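Local coordinates for protein glutathione synthetase-like effector 30 (Gpa-GSS30-apo) (Globodera pallida, PDB 5OET) that is an effector of a plant-parasitic nematode, related to glutathione synthetases, which join glycine to gamma-glutamylcysteine at the expense of ATP, at residues 61-66 with 201-206; 92-97 with 500-505; 231-236 with 308-313; 298-303 with 328-333; 338-343 with 483-488. All coordinates share one frame; numbering follows the deposited sequence.

Contact 1: residues 61-66 with 201-206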
# COMPACT_ATOMS: atom_id res chain seq x y z
N ASN A 61 -0.21 -2.02 -1.58
CA ASN A 61 -0.91 -2.21 -0.31
C ASN A 61 -0.01 -2.38 0.90
O ASN A 61 -0.39 -3.03 1.86
CB ASN A 61 -1.84 -3.39 -0.46
CG ASN A 61 -3.01 -3.04 -1.31
OD1 ASN A 61 -3.86 -2.30 -0.86
ND2 ASN A 61 -3.02 -3.48 -2.55
N GLY A 62 1.17 -1.76 0.86
CA GLY A 62 2.02 -1.67 2.02
C GLY A 62 2.82 -2.91 2.43
O GLY A 62 3.45 -2.91 3.49
N LEU A 63 2.84 -3.93 1.57
CA LEU A 63 3.63 -5.13 1.83
C LEU A 63 5.04 -4.87 1.35
O LEU A 63 5.51 -5.47 0.39
CB LEU A 63 3.01 -6.35 1.17
CG LEU A 63 1.68 -6.78 1.81
CD1 LEU A 63 1.09 -7.93 1.01
CD2 LEU A 63 1.86 -7.14 3.28
N VAL A 64 5.70 -3.96 2.06
CA VAL A 64 6.96 -3.39 1.64
C VAL A 64 7.84 -3.15 2.86
O VAL A 64 7.34 -3.15 4.00
CB VAL A 64 6.76 -2.07 0.82
CG1 VAL A 64 6.23 -2.37 -0.58
CG2 VAL A 64 5.83 -1.07 1.52
N LYS A 65 9.13 -2.98 2.61
CA LYS A 65 10.08 -2.52 3.63
C LYS A 65 11.06 -1.51 3.03
O LYS A 65 11.27 -1.49 1.81
CB LYS A 65 10.88 -3.72 4.19
CG LYS A 65 11.93 -4.26 3.22
CD LYS A 65 12.43 -5.67 3.46
CE LYS A 65 13.03 -5.87 4.84
NZ LYS A 65 14.03 -6.98 4.81
N PHE A 66 11.70 -0.72 3.88
CA PHE A 66 12.79 0.15 3.42
C PHE A 66 14.07 -0.65 3.12
O PHE A 66 14.39 -1.60 3.83
CB PHE A 66 13.06 1.25 4.44
CG PHE A 66 11.94 2.24 4.60
CD1 PHE A 66 11.69 3.19 3.60
CD2 PHE A 66 11.17 2.27 5.76
CE1 PHE A 66 10.66 4.13 3.73
CE2 PHE A 66 10.14 3.20 5.90
CZ PHE A 66 9.89 4.13 4.89
N SER A 201 -2.98 -11.83 4.21
CA SER A 201 -4.26 -12.52 4.33
C SER A 201 -5.18 -12.09 3.19
O SER A 201 -5.70 -12.94 2.48
CB SER A 201 -4.87 -12.21 5.71
OG SER A 201 -6.02 -12.95 5.98
N ARG A 202 -5.31 -10.79 2.97
CA ARG A 202 -6.10 -10.25 1.85
C ARG A 202 -5.51 -10.60 0.48
O ARG A 202 -6.27 -10.86 -0.47
CB ARG A 202 -6.30 -8.72 1.95
CG ARG A 202 -7.34 -8.29 3.00
CD ARG A 202 -7.80 -6.84 2.85
NE ARG A 202 -6.67 -5.91 3.02
CZ ARG A 202 -6.34 -4.89 2.22
NH1 ARG A 202 -7.10 -4.56 1.16
NH2 ARG A 202 -5.25 -4.16 2.52
N LEU A 203 -4.18 -10.57 0.37
CA LEU A 203 -3.51 -10.91 -0.89
C LEU A 203 -3.90 -12.29 -1.36
O LEU A 203 -4.29 -12.48 -2.50
CB LEU A 203 -1.98 -10.84 -0.76
CG LEU A 203 -1.17 -11.21 -2.01
CD1 LEU A 203 -1.70 -10.51 -3.26
CD2 LEU A 203 0.30 -10.89 -1.80
N HIS A 204 -3.79 -13.25 -0.45
CA HIS A 204 -4.02 -14.65 -0.76
C HIS A 204 -5.47 -15.00 -0.95
O HIS A 204 -5.77 -15.90 -1.71
CB HIS A 204 -3.39 -15.55 0.29
CG HIS A 204 -1.91 -15.67 0.17
ND1 HIS A 204 -1.13 -16.26 1.14
CD2 HIS A 204 -1.06 -15.28 -0.81
CE1 HIS A 204 0.13 -16.23 0.76
NE2 HIS A 204 0.20 -15.64 -0.42
N ARG A 205 -6.38 -14.32 -0.25
CA ARG A 205 -7.81 -14.54 -0.49
C ARG A 205 -8.17 -14.11 -1.93
O ARG A 205 -8.99 -14.73 -2.59
CB ARG A 205 -8.66 -13.78 0.52
CG ARG A 205 -10.14 -14.17 0.52
CD ARG A 205 -11.01 -13.25 1.40
NE ARG A 205 -10.35 -12.97 2.69
CZ ARG A 205 -10.42 -13.74 3.78
NH1 ARG A 205 -11.14 -14.86 3.81
NH2 ARG A 205 -9.74 -13.37 4.86
N ARG A 206 -7.48 -13.08 -2.40
CA ARG A 206 -7.67 -12.54 -3.72
C ARG A 206 -7.13 -13.48 -4.80
O ARG A 206 -7.81 -13.72 -5.78
CB ARG A 206 -7.02 -11.15 -3.80
CG ARG A 206 -7.25 -10.40 -5.09
CD ARG A 206 -6.41 -9.12 -5.15
NE ARG A 206 -6.20 -8.77 -6.56
CZ ARG A 206 -5.17 -9.17 -7.32
NH1 ARG A 206 -4.15 -9.90 -6.83
NH2 ARG A 206 -5.14 -8.79 -8.59
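L63 and L203 make the apolar half of this contact: CD1 of L63 meets CD2 of L203 at 4.2 Å, branch against branch, where the loop leading into strand 64-67 passes helix 196-210. L203 reaches across because its CG stands anti to the backbone N (chi1 179°), carrying the isobutyl group off the helix toward the loop. Both leucines are buried. L63 also packs on A58 of helix 44-59 and on T196, R199 and F200, while L203 touches W57 and L89; the forked end of a leucine can touch several walls of such a buried seam at once. L63 is the centre of an inverse gamma turn.

The polar half is looser. OD1 of N61 lies 4.1 Å from NH2 of R202, too far for a hydrogen bond, with the amide and guanidinium planes 88° apart. The firm partner of the N61 amide lies elsewhere: its ND2 is hydrogen-bonded to O of W57, near the end of the preceding helix. The subunit interface is close by, where R206 forms a salt bridge with E270 of the second subunit.

With no hydrogen bond between the two segments, the direct contact is one methyl-methyl touch and a loose polar approach that probably adds only a mild electrostatic attraction; both leucines are held more by the helices and strand around them.

Contact 2: residues 92-97 with 500-505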
# COMPACT_ATOMS: atom_id res chain seq x y z
N TYR A 92 0.47 -18.59 -3.39
CA TYR A 92 -0.80 -19.12 -2.96
C TYR A 92 -0.66 -19.53 -1.51
O TYR A 92 0.45 -19.78 -1.03
CB TYR A 92 -1.21 -20.32 -3.83
CG TYR A 92 -1.69 -19.92 -5.21
CD1 TYR A 92 -2.92 -19.29 -5.37
CD2 TYR A 92 -0.90 -20.14 -6.34
CE1 TYR A 92 -3.36 -18.89 -6.62
CE2 TYR A 92 -1.33 -19.74 -7.62
CZ TYR A 92 -2.57 -19.11 -7.75
OH TYR A 92 -3.05 -18.72 -8.98
N PRO A 93 -1.80 -19.59 -0.80
CA PRO A 93 -1.72 -19.97 0.60
C PRO A 93 -1.37 -21.45 0.72
O PRO A 93 -1.83 -22.25 -0.08
CB PRO A 93 -3.11 -19.65 1.15
CG PRO A 93 -4.00 -19.55 -0.02
CD PRO A 93 -3.17 -19.29 -1.23
N SER A 94 -0.50 -21.78 1.66
CA SER A 94 -0.04 -23.16 1.84
C SER A 94 -1.10 -23.92 2.64
O SER A 94 -1.72 -23.33 3.52
CB SER A 94 1.30 -23.21 2.58
OG SER A 94 2.36 -22.71 1.77
N PRO A 95 -1.32 -25.20 2.31
CA PRO A 95 -2.32 -25.96 3.07
C PRO A 95 -1.86 -26.26 4.50
O PRO A 95 -0.67 -26.43 4.76
CB PRO A 95 -2.48 -27.25 2.27
CG PRO A 95 -1.22 -27.37 1.50
CD PRO A 95 -0.76 -25.99 1.20
N PHE A 96 -2.82 -26.30 5.42
CA PHE A 96 -2.55 -26.49 6.84
C PHE A 96 -3.79 -27.17 7.46
O PHE A 96 -4.93 -26.81 7.15
CB PHE A 96 -2.23 -25.12 7.52
CG PHE A 96 -1.49 -25.25 8.83
CD1 PHE A 96 -0.11 -25.38 8.86
CD2 PHE A 96 -2.18 -25.29 10.05
CE1 PHE A 96 0.57 -25.52 10.07
CE2 PHE A 96 -1.51 -25.44 11.26
CZ PHE A 96 -0.13 -25.55 11.26
N PRO A 97 -3.57 -28.19 8.33
CA PRO A 97 -4.70 -28.87 8.96
C PRO A 97 -5.62 -27.96 9.76
O PRO A 97 -5.13 -27.22 10.58
CB PRO A 97 -4.01 -29.88 9.87
CG PRO A 97 -2.77 -30.24 9.13
CD PRO A 97 -2.32 -28.94 8.51
N MET A 500 1.74 -16.72 8.87
CA MET A 500 2.49 -17.91 8.51
C MET A 500 3.75 -17.53 7.78
O MET A 500 3.80 -16.49 7.14
CB MET A 500 1.61 -18.82 7.67
CG MET A 500 2.16 -20.20 7.38
SD MET A 500 0.84 -21.33 6.85
CE MET A 500 0.22 -21.78 8.45
N LYS A 501 4.78 -18.34 7.93
CA LYS A 501 6.03 -18.14 7.23
C LYS A 501 6.49 -19.49 6.73
O LYS A 501 6.48 -20.43 7.49
CB LYS A 501 7.09 -17.51 8.15
CG LYS A 501 6.92 -16.02 8.41
CD LYS A 501 7.81 -15.12 7.55
CE LYS A 501 9.17 -14.85 8.20
NZ LYS A 501 10.00 -13.92 7.38
N SER A 502 6.86 -19.57 5.46
CA SER A 502 7.38 -20.79 4.85
C SER A 502 8.84 -20.61 4.53
O SER A 502 9.24 -19.55 4.07
CB SER A 502 6.63 -21.11 3.58
OG SER A 502 5.29 -21.44 3.88
N LYS A 503 9.63 -21.66 4.78
CA LYS A 503 11.03 -21.71 4.38
C LYS A 503 11.21 -22.90 3.47
O LYS A 503 10.36 -23.77 3.47
CB LYS A 503 11.96 -21.81 5.60
CG LYS A 503 11.78 -23.03 6.48
CD LYS A 503 13.07 -23.35 7.24
CE LYS A 503 12.89 -24.40 8.31
NZ LYS A 503 11.77 -24.07 9.25
N LEU A 504 12.29 -22.92 2.69
CA LEU A 504 12.69 -24.12 1.96
C LEU A 504 12.94 -25.30 2.88
O LEU A 504 13.49 -25.14 3.97
CB LEU A 504 14.00 -23.90 1.22
CG LEU A 504 14.05 -22.98 0.02
CD1 LEU A 504 15.43 -23.12 -0.61
CD2 LEU A 504 12.94 -23.29 -0.99
N ALA A 505 12.56 -26.49 2.42
CA ALA A 505 12.99 -27.75 3.00
C ALA A 505 14.22 -28.25 2.23
O ALA A 505 15.12 -28.87 2.80
CB ALA A 505 11.86 -28.75 2.92
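OG of S94 is held by two groups from outside the segments, ND2 of N456 and OD2 of D520, and it faces OG of S502 across the contact. The two hydroxyl oxygens are 3.8 Å apart and do not bond directly; instead D520 OD2 is hydrogen-bonded to each and links them. Serine suits both positions, since it is small enough to stay within the buried interior and still gives the carboxylate a hydroxyl.

The link reflects the topology of the large mixed sheet. Strand 517-524 lies between the two segments, pairing in parallel with 94-96 and antiparallel with 490-504, so S94 and S502 meet over an intervening strand, with their CA atoms 8.4 Å apart.

Farther along, M500 and F96 form a Met-aromatic contact. The methionine runs nearly extended from the backbone (chi1 -171°) and then folds at its last torsion, chi3 -82°, which turns the methyl toward the phenyl group. CE comes within 3.6 Å of F96 CD1 and makes an off-centre CH-pi contact, 4.1 Å from the ring centroid. SD stays more distant, at 5.4 Å from that centroid and oblique to the ring. On the other side, CD of P97 lies 3.8 Å from the F96 ring plane, displaced toward the rim. Strand 469-484 adds L475 against F96 and P473 against M500.

Contact 3: residues 231-236 with 308-313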
# COMPACT_ATOMS: atom_id res chain seq x y z
N GLU A 231 -6.34 -1.65 18.94
CA GLU A 231 -7.34 -1.77 20.01
C GLU A 231 -6.72 -1.91 21.39
O GLU A 231 -7.31 -1.47 22.37
CB GLU A 231 -8.30 -2.94 19.78
CG GLU A 231 -9.29 -2.77 18.62
CD GLU A 231 -10.01 -4.09 18.23
OE1 GLU A 231 -11.14 -4.00 17.68
OE2 GLU A 231 -9.45 -5.21 18.45
N THR A 232 -5.55 -2.53 21.46
CA THR A 232 -4.85 -2.76 22.72
C THR A 232 -4.09 -1.50 23.19
O THR A 232 -4.04 -1.20 24.39
CB THR A 232 -3.88 -3.96 22.60
OG1 THR A 232 -4.61 -5.11 22.16
CG2 THR A 232 -3.23 -4.28 23.93
N LEU A 233 -3.47 -0.78 22.24
CA LEU A 233 -2.87 0.54 22.53
C LEU A 233 -3.90 1.57 23.00
O LEU A 233 -3.63 2.31 23.95
CB LEU A 233 -2.13 1.09 21.30
CG LEU A 233 -0.75 0.48 20.98
CD1 LEU A 233 -0.34 0.84 19.56
CD2 LEU A 233 0.32 0.93 21.98
N TYR A 234 -5.04 1.64 22.33
CA TYR A 234 -6.15 2.49 22.75
C TYR A 234 -6.60 2.18 24.19
O TYR A 234 -6.80 3.10 24.98
CB TYR A 234 -7.34 2.32 21.81
CG TYR A 234 -8.54 3.19 22.16
CD1 TYR A 234 -8.50 4.55 21.98
CD2 TYR A 234 -9.73 2.64 22.62
CE1 TYR A 234 -9.60 5.35 22.25
CE2 TYR A 234 -10.82 3.44 22.93
CZ TYR A 234 -10.74 4.79 22.74
OH TYR A 234 -11.82 5.56 23.03
N GLN A 235 -6.76 0.90 24.52
CA GLN A 235 -7.12 0.51 25.88
C GLN A 235 -6.01 0.86 26.88
O GLN A 235 -6.32 1.22 27.99
CB GLN A 235 -7.46 -0.98 25.99
CG GLN A 235 -8.71 -1.41 25.26
CD GLN A 235 -9.96 -0.82 25.84
OE1 GLN A 235 -10.17 -0.84 27.05
NE2 GLN A 235 -10.81 -0.29 24.98
N ALA A 236 -4.74 0.74 26.48
CA ALA A 236 -3.63 1.17 27.35
C ALA A 236 -3.65 2.69 27.61
O ALA A 236 -3.49 3.14 28.75
CB ALA A 236 -2.29 0.75 26.77
N VAL A 308 3.65 11.10 28.29
CA VAL A 308 3.63 9.91 27.45
C VAL A 308 2.90 8.86 28.26
O VAL A 308 3.37 8.48 29.33
CB VAL A 308 5.04 9.43 27.10
CG1 VAL A 308 4.99 8.13 26.33
CG2 VAL A 308 5.79 10.47 26.28
N ALA A 309 1.76 8.40 27.74
CA ALA A 309 0.93 7.39 28.39
C ALA A 309 1.46 5.96 28.14
O ALA A 309 1.46 5.13 29.05
CB ALA A 309 -0.50 7.50 27.92
N VAL A 310 1.89 5.70 26.91
CA VAL A 310 2.34 4.39 26.47
C VAL A 310 3.64 4.54 25.73
O VAL A 310 3.73 5.37 24.84
CB VAL A 310 1.33 3.78 25.48
CG1 VAL A 310 1.74 2.36 25.08
CG2 VAL A 310 -0.06 3.81 26.07
N VAL A 311 4.65 3.74 26.07
CA VAL A 311 5.85 3.66 25.23
C VAL A 311 5.80 2.37 24.43
O VAL A 311 6.04 1.29 24.95
CB VAL A 311 7.15 3.77 26.03
CG1 VAL A 311 8.35 3.65 25.09
CG2 VAL A 311 7.21 5.11 26.71
N PHE A 312 5.49 2.49 23.15
CA PHE A 312 5.44 1.36 22.27
C PHE A 312 6.86 1.14 21.73
O PHE A 312 7.35 1.89 20.90
CB PHE A 312 4.38 1.63 21.20
CG PHE A 312 3.90 0.40 20.46
CD1 PHE A 312 3.79 -0.85 21.08
CD2 PHE A 312 3.53 0.51 19.13
CE1 PHE A 312 3.33 -1.95 20.36
CE2 PHE A 312 3.08 -0.59 18.41
CZ PHE A 312 2.97 -1.82 19.02
N ASP A 313 7.55 0.15 22.31
CA ASP A 313 8.93 -0.22 21.95
C ASP A 313 8.93 -0.98 20.60
O ASP A 313 8.33 -2.06 20.47
CB ASP A 313 9.62 -1.11 23.04
CG ASP A 313 10.64 -0.33 23.93
OD1 ASP A 313 11.40 0.48 23.38
OD2 ASP A 313 10.72 -0.54 25.18
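One face of the F312 ring receives CD1 of L233, which lies 3.8 Å above the ring plane, displaced toward the rim. The approach is a CH-pi contact, 4.1 Å from CD1 to the ring centroid. F312 has its CG anti to the backbone N (chi1 -162°), which brings the ring toward the helix. The ring also meets that of F249, with the two planes roughly perpendicular.

L233 is shared between two partners because its terminal fork straddles them. While CD1 covers the CE2-CD2 side of F312, CD2 touches V310 CG1 at 3.7 Å and F312 CG at 3.9 Å. One turn along, CB of A236 meets the other branch of valine, V310 CG2, at 3.9 Å. Alanine allows the helix to come close at this point: the nearest CA atoms of the contact, those of A236 and V310, are 6.8 Å apart. V310 and F312, two residues apart on the strand, both direct their side chains to the helix, whereas V311 between them points away.

The axes of 231-236 and 310-313 run at 150° and come within 9.8 Å. Helix 225-240 packs on the six-stranded sheet here and at F249 of strand 246-251, while T232 and A236 also reach C480 and L482 of strand 469-484, joining this sheet to the larger one.

Contact 4: residues 298-303 with 328-333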
# COMPACT_ATOMS: atom_id res chain seq x y z
N PHE A 298 7.53 11.12 38.41
CA PHE A 298 8.20 10.05 37.69
C PHE A 298 7.52 9.73 36.37
O PHE A 298 7.66 8.61 35.85
CB PHE A 298 8.38 8.80 38.54
CG PHE A 298 9.17 9.05 39.78
CD1 PHE A 298 10.53 9.38 39.69
CD2 PHE A 298 8.57 9.01 41.02
CE1 PHE A 298 11.27 9.64 40.83
CE2 PHE A 298 9.32 9.23 42.17
CZ PHE A 298 10.67 9.56 42.07
N SER A 299 6.84 10.71 35.78
CA SER A 299 6.20 10.51 34.49
C SER A 299 7.20 10.86 33.41
O SER A 299 8.09 11.67 33.61
CB SER A 299 4.88 11.29 34.38
OG SER A 299 5.09 12.67 34.28
N LEU A 300 7.07 10.20 32.26
CA LEU A 300 7.96 10.37 31.13
C LEU A 300 7.40 11.50 30.29
O LEU A 300 6.23 11.46 29.91
CB LEU A 300 8.03 9.08 30.31
CG LEU A 300 9.01 9.01 29.14
CD1 LEU A 300 10.45 8.93 29.63
CD2 LEU A 300 8.67 7.79 28.29
N ILE A 301 8.25 12.49 30.00
CA ILE A 301 7.85 13.68 29.27
C ILE A 301 8.65 13.84 27.97
O ILE A 301 9.83 13.58 27.96
CB ILE A 301 7.96 14.89 30.21
CG1 ILE A 301 6.82 14.83 31.24
CG2 ILE A 301 7.93 16.21 29.45
CD1 ILE A 301 7.28 15.21 32.61
N LEU A 302 7.97 14.25 26.90
CA LEU A 302 8.55 14.43 25.58
C LEU A 302 8.54 15.91 25.25
O LEU A 302 7.51 16.55 25.37
CB LEU A 302 7.71 13.68 24.54
CG LEU A 302 8.02 13.92 23.04
CD1 LEU A 302 9.28 13.21 22.61
CD2 LEU A 302 6.85 13.49 22.19
N ASP A 303 9.69 16.44 24.83
CA ASP A 303 9.89 17.88 24.55
C ASP A 303 9.42 18.80 25.67
O ASP A 303 8.81 19.85 25.43
CB ASP A 303 9.19 18.27 23.25
CG ASP A 303 9.58 17.39 22.09
OD1 ASP A 303 10.77 17.00 22.02
OD2 ASP A 303 8.70 17.10 21.25
N PHE A 328 15.87 2.00 30.49
CA PHE A 328 15.48 1.68 31.87
C PHE A 328 15.02 2.92 32.64
O PHE A 328 14.22 2.79 33.57
CB PHE A 328 16.59 0.90 32.59
CG PHE A 328 16.64 -0.56 32.19
CD1 PHE A 328 17.18 -0.95 30.96
CD2 PHE A 328 16.12 -1.54 33.03
CE1 PHE A 328 17.20 -2.29 30.58
CE2 PHE A 328 16.16 -2.88 32.66
CZ PHE A 328 16.70 -3.26 31.44
N VAL A 329 15.50 4.10 32.25
CA VAL A 329 14.87 5.37 32.67
C VAL A 329 13.39 5.43 32.20
O VAL A 329 12.52 5.84 32.95
CB VAL A 329 15.69 6.60 32.21
CG1 VAL A 329 14.87 7.89 32.21
CG2 VAL A 329 16.93 6.76 33.08
N ILE A 330 13.12 5.00 30.97
CA ILE A 330 11.73 4.82 30.50
C ILE A 330 11.01 3.72 31.29
O ILE A 330 9.84 3.87 31.65
CB ILE A 330 11.68 4.48 29.00
CG1 ILE A 330 12.20 5.64 28.15
CG2 ILE A 330 10.25 4.12 28.56
CD1 ILE A 330 12.67 5.22 26.78
N ASP A 331 11.69 2.60 31.54
CA ASP A 331 11.09 1.45 32.23
C ASP A 331 10.69 1.77 33.67
O ASP A 331 9.67 1.25 34.15
CB ASP A 331 12.03 0.23 32.20
CG ASP A 331 11.27 -1.09 32.17
OD1 ASP A 331 10.88 -1.60 33.25
OD2 ASP A 331 11.05 -1.62 31.06
N HIS A 332 11.47 2.61 34.35
CA HIS A 332 11.17 3.06 35.71
C HIS A 332 10.51 4.45 35.66
O HIS A 332 11.07 5.45 36.08
CB HIS A 332 12.44 3.03 36.57
CG HIS A 332 12.18 2.85 38.03
ND1 HIS A 332 12.92 3.48 39.02
CD2 HIS A 332 11.28 2.07 38.68
CE1 HIS A 332 12.50 3.06 40.21
NE2 HIS A 332 11.48 2.23 40.03
N SER A 333 9.31 4.48 35.11
CA SER A 333 8.53 5.70 34.95
C SER A 333 7.08 5.30 34.86
O SER A 333 6.79 4.12 34.73
CB SER A 333 8.92 6.42 33.67
OG SER A 333 8.30 5.81 32.55
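L300 and I330 form the close-packed centre, where strand 300-302 meets helix 325-331. The leucine, with CG anti to its own backbone N (chi1 -175°), brings both methyls to the isoleucine: CD2 lies 4.0 Å from I330 CG2, and CD1 lies 4.0 Å from I330 CG1. Two branched side chains thus mesh over several carbons, and V311 of strand 306-314 touches both. Leucine and isoleucine suit this buried layer between the sheet and the helix of a beta-alpha-beta crossover, in which helix 325-331 connects the parallel strands 306-314 and 336-337.

Next to this layer S333 folds back on the end of the helix. Its OG sits between the backbone N and the carbonyl carbon (chi1 79°), from where it donates a 2.6 Å hydrogen bond to O of I330, tilted 24° from the carbonyl plane. OG of S333 is also 4.0 Å from L300 CB, so the small hydroxyl fits against the leucine while bonded to I330 O. The backbones meet closely here too: O of F298 lies near S333 CA in a bent CA-H...O contact, and a backbone hydrogen bond pairs F298 with T334.

The loose side is the phenyl ring of F298, which leads away from the helix to a more exposed place, where it makes a cation-pi contact with R157.

The chemistry is therefore divided: apolar packing joins strand to helix, while the hydroxyl of S333 satisfies a helix-end carbonyl locally and lets a polar residue remain buried beside L300.

Contact 5: residues 338-343 with 483-488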
# COMPACT_ATOMS: atom_id res chain seq x y z
N THR A 338 5.52 -1.92 26.84
CA THR A 338 4.89 -2.83 25.86
C THR A 338 5.84 -3.94 25.36
O THR A 338 6.16 -3.96 24.17
CB THR A 338 4.44 -2.01 24.61
OG1 THR A 338 5.60 -1.49 23.94
CG2 THR A 338 3.47 -0.85 24.98
N PRO A 339 6.29 -4.86 26.21
CA PRO A 339 5.98 -4.90 27.62
C PRO A 339 7.18 -4.43 28.42
O PRO A 339 8.23 -4.17 27.84
CB PRO A 339 5.72 -6.39 27.84
CG PRO A 339 6.64 -7.07 26.88
CD PRO A 339 7.01 -6.08 25.81
N PRO A 340 7.05 -4.34 29.73
CA PRO A 340 8.23 -3.95 30.50
C PRO A 340 9.35 -4.97 30.41
O PRO A 340 9.13 -6.10 30.01
CB PRO A 340 7.71 -3.78 31.94
CG PRO A 340 6.34 -4.36 31.95
CD PRO A 340 5.82 -4.34 30.55
N TYR A 341 10.55 -4.58 30.81
CA TYR A 341 11.74 -5.40 30.61
C TYR A 341 11.70 -6.77 31.27
O TYR A 341 12.25 -7.72 30.71
CB TYR A 341 13.03 -4.65 31.01
CG TYR A 341 13.79 -4.18 29.81
CD1 TYR A 341 14.55 -5.07 29.07
CD2 TYR A 341 13.71 -2.85 29.37
CE1 TYR A 341 15.24 -4.65 27.93
CE2 TYR A 341 14.41 -2.41 28.24
CZ TYR A 341 15.17 -3.33 27.53
OH TYR A 341 15.87 -2.96 26.40
N ILE A 342 11.03 -6.89 32.41
CA ILE A 342 10.84 -8.18 33.11
C ILE A 342 10.37 -9.31 32.18
O ILE A 342 10.74 -10.48 32.39
CB ILE A 342 9.89 -8.04 34.33
CG1 ILE A 342 9.84 -9.32 35.16
CG2 ILE A 342 8.46 -7.70 33.91
CD1 ILE A 342 11.16 -9.71 35.77
N PHE A 343 9.61 -8.96 31.15
CA PHE A 343 9.08 -9.96 30.21
C PHE A 343 10.16 -10.56 29.33
O PHE A 343 10.01 -11.70 28.89
CB PHE A 343 7.97 -9.37 29.36
CG PHE A 343 6.66 -9.27 30.08
CD1 PHE A 343 6.48 -8.31 31.04
CD2 PHE A 343 5.64 -10.13 29.81
CE1 PHE A 343 5.28 -8.20 31.71
CE2 PHE A 343 4.44 -10.03 30.47
CZ PHE A 343 4.26 -9.06 31.43
N GLY A 483 -2.77 -5.93 31.59
CA GLY A 483 -2.81 -6.51 32.92
C GLY A 483 -2.03 -5.72 33.93
O GLY A 483 -1.15 -4.94 33.56
N ASN A 484 -2.36 -5.93 35.21
CA ASN A 484 -1.73 -5.24 36.32
C ASN A 484 -0.79 -6.21 36.99
O ASN A 484 -1.22 -7.23 37.49
CB ASN A 484 -2.79 -4.77 37.31
CG ASN A 484 -2.20 -4.08 38.53
OD1 ASN A 484 -1.35 -4.63 39.22
ND2 ASN A 484 -2.67 -2.88 38.79
N MET A 485 0.49 -5.88 37.05
CA MET A 485 1.50 -6.81 37.54
C MET A 485 1.67 -6.89 39.04
O MET A 485 2.44 -7.73 39.51
CB MET A 485 2.83 -6.46 36.92
CG MET A 485 2.77 -6.49 35.42
SD MET A 485 4.45 -6.50 34.83
CE MET A 485 4.91 -4.80 35.17
N GLU A 486 0.99 -6.02 39.79
CA GLU A 486 1.06 -6.05 41.25
C GLU A 486 -0.01 -6.96 41.83
O GLU A 486 0.24 -7.64 42.80
CB GLU A 486 0.94 -4.63 41.85
CG GLU A 486 2.27 -4.06 42.33
CD GLU A 486 2.29 -2.54 42.32
OE1 GLU A 486 1.34 -1.93 42.86
OE2 GLU A 486 3.25 -1.97 41.75
N THR A 487 -1.19 -6.93 41.22
CA THR A 487 -2.28 -7.85 41.55
C THR A 487 -2.25 -9.14 40.70
O THR A 487 -2.67 -10.19 41.19
CB THR A 487 -3.64 -7.13 41.37
OG1 THR A 487 -3.84 -6.75 40.00
CG2 THR A 487 -3.68 -5.88 42.23
N GLY A 488 -1.76 -9.07 39.47
CA GLY A 488 -1.84 -10.20 38.52
C GLY A 488 -3.20 -10.36 37.85
O GLY A 488 -3.47 -11.39 37.25
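A Met-aromatic contact between M485 and F343 joins the hairpin turn after strand 469-484, which leads into strand 490-504, to the proline-rich loop before helix 342-345. The sulfur approaches the phenyl ring at its edge, close to the ring plane: SD is 3.6 Å from F343 CE1 and 5.0 Å from the centroid, 80° off the normal. M485 then folds at its last torsion (chi3 -73°), which places CE 3.6 Å from CG of P340. I342 adds its CG2 at 4.3 Å from SD, so three residues of the loop and helix line one side of the thioether, a flexible group whose length and polarisability fit an uneven surface.

The loop holds its own parts together. P339, preceded by a cis peptide bond, lays CB 3.7 Å above one face of the F343 ring, and F163 also meets that ring. F116 of helix 98-119 touches both M485 and F343.

On the hairpin side, N484 shapes the backbone that presents M485, and G488 follows with the positive phi that glycine readily adopts. N484 OD1 accepts two backbone bonds: from E486 N at 2.8 Å, which makes an Asx turn, and from T487 N at 3.1 Å, which widens it to an Asx motif, the latter donor standing 39° out of the carbonyl plane.

Contacts 3, 4 and 5 form one cluster with centres 13 to 16 Å apart. Contact 4 meets contact 3 through a backbone bond between V308 N and L300 O, 3.1 Å. T338 OG1 of contact 5 reaches V311 O and D313 N of contact 3, and D331 OD2 of contact 4 bonds Y341 N of contact 5 at 3.0 Å. Contacts 1 and 2 lie apart from these, their centres about 16 Å from each other, touching where H204 packs on P93. Contacts 2 and 4 are farthest apart, with centres about 42 Å distant. Contacts 1, 2 and 5 share the large mixed sheet. None of the five supplies the magnesium ligands H406 and E426.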